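Local coordinates for protein isoflavone reductase (Medicago sativa, PDB 2GAS) that reduces achiral isoflavones to chiral isoflavanones with NADPH, a late step in making the pterocarpan phytoalexin medicarpin in alfalfa, at residues R137-I140 with E141-V145. Sequence-based numbering, arbitrary orientation.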
# COMPACT_ATOMS: atom_id res chain seq x y z
N ARG A 137 13.55 3.67 5.88
CA ARG A 137 13.30 5.11 5.92
C ARG A 137 14.55 5.80 6.45
O ARG A 137 14.97 6.82 5.91
CB ARG A 137 12.13 5.45 6.85
CG ARG A 137 10.78 5.03 6.36
CD ARG A 137 9.70 5.61 7.25
NE ARG A 137 8.36 5.29 6.77
CZ ARG A 137 7.25 5.78 7.30
NH1 ARG A 137 7.32 6.62 8.32
NH2 ARG A 137 6.07 5.41 6.82
N ARG A 138 15.14 5.24 7.50
CA ARG A 138 16.34 5.83 8.09
C ARG A 138 17.49 5.89 7.10
O ARG A 138 18.25 6.86 7.08
CB ARG A 138 16.75 5.06 9.35
CG ARG A 138 15.68 5.03 10.46
CD ARG A 138 15.33 6.42 10.98
NE ARG A 138 14.24 7.07 10.25
CZ ARG A 138 12.95 6.77 10.39
NH1 ARG A 138 12.57 5.82 11.25
NH2 ARG A 138 12.03 7.44 9.71
N VAL A 139 17.63 4.86 6.27
CA VAL A 139 18.70 4.83 5.27
C VAL A 139 18.46 5.95 4.26
O VAL A 139 19.36 6.71 3.92
CB VAL A 139 18.75 3.49 4.51
CG1 VAL A 139 19.80 3.56 3.41
CG2 VAL A 139 19.07 2.36 5.48
N ILE A 140 17.22 6.03 3.77
CA ILE A 140 16.83 7.06 2.81
C ILE A 140 17.11 8.46 3.34
O ILE A 140 17.67 9.31 2.65
CB ILE A 140 15.32 6.93 2.48
CG1 ILE A 140 15.07 5.63 1.71
CG2 ILE A 140 14.85 8.15 1.70
CD1 ILE A 140 13.60 5.31 1.54
N GLU A 141 16.72 8.70 4.59
CA GLU A 141 16.93 10.00 5.20
C GLU A 141 18.41 10.30 5.41
O GLU A 141 18.86 11.42 5.16
CB GLU A 141 16.16 10.07 6.52
CG GLU A 141 14.66 9.95 6.30
CD GLU A 141 13.89 9.53 7.54
OE1 GLU A 141 12.69 9.22 7.41
OE2 GLU A 141 14.49 9.51 8.63
N ALA A 142 19.16 9.30 5.86
CA ALA A 142 20.58 9.49 6.08
C ALA A 142 21.31 9.80 4.77
O ALA A 142 22.20 10.65 4.72
CB ALA A 142 21.17 8.24 6.73
N GLU A 143 20.91 9.11 3.70
CA GLU A 143 21.53 9.28 2.38
C GLU A 143 21.12 10.57 1.66
O GLU A 143 21.71 10.92 0.64
CB GLU A 143 21.20 8.08 1.49
CG GLU A 143 21.82 6.77 1.93
CD GLU A 143 23.33 6.70 1.69
OE1 GLU A 143 23.92 5.63 1.95
OE2 GLU A 143 23.91 7.71 1.24
N GLY A 144 20.11 11.26 2.17
CA GLY A 144 19.68 12.49 1.54
C GLY A 144 18.92 12.29 0.24
O GLY A 144 18.94 13.14 -0.65
N VAL A 145 18.25 11.15 0.12
CA VAL A 145 17.47 10.87 -1.08
C VAL A 145 16.11 11.54 -0.86
O VAL A 145 15.46 11.29 0.15
CB VAL A 145 17.26 9.35 -1.27
CG1 VAL A 145 16.35 9.09 -2.46
CG2 VAL A 145 18.61 8.66 -1.48
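CB of R137 lies 3.4 Å above one face of the R138 guanidinium, offset toward its rim, while the carboxylate of E141 meets its edge. The grip is a side-on, bidentate salt bridge of two nearly straight hydrogen bonds (161° and 162°): R138 NE lies 2.9 Å from E141 OE2, and R138 NH2 3.0 Å from E141 OE1. Both oxygens sit close to the guanidinium plane, yet the two planes are turned 39° apart, with OE1 met on its syn side and OE2 from above the carboxylate. Bends at chi2 and chi3 bring the guanidinium over R137 CB, while the extended chain of E141 runs past R137 O (3.2 Å from E141 CG) to lie alongside. R138 NH2 also pairs with D118, and E141 OE1 with Y149 OH. An alanine at E141 would probably leave R138 NE and the Y149 hydroxyl without this carboxylate, and the guanidinium freer to turn. On another side of the helix, I140 CG2 packs 4.0 Å from V145 CB, both side chains resting on F108 of strand 107-109. The 6→1 bond (V145 N to I140 O, 3.2 Å) and 5→2 bond (G144 N to E141 O, 3.2 Å), with G144 in left-handed helical conformation, make a Schellman motif closing helix 126-143 of this Rossmann-type NmrA fold, the helix that carries K133, the probable proton acceptor, and R137, assigned to the NADP(+) site by similarity.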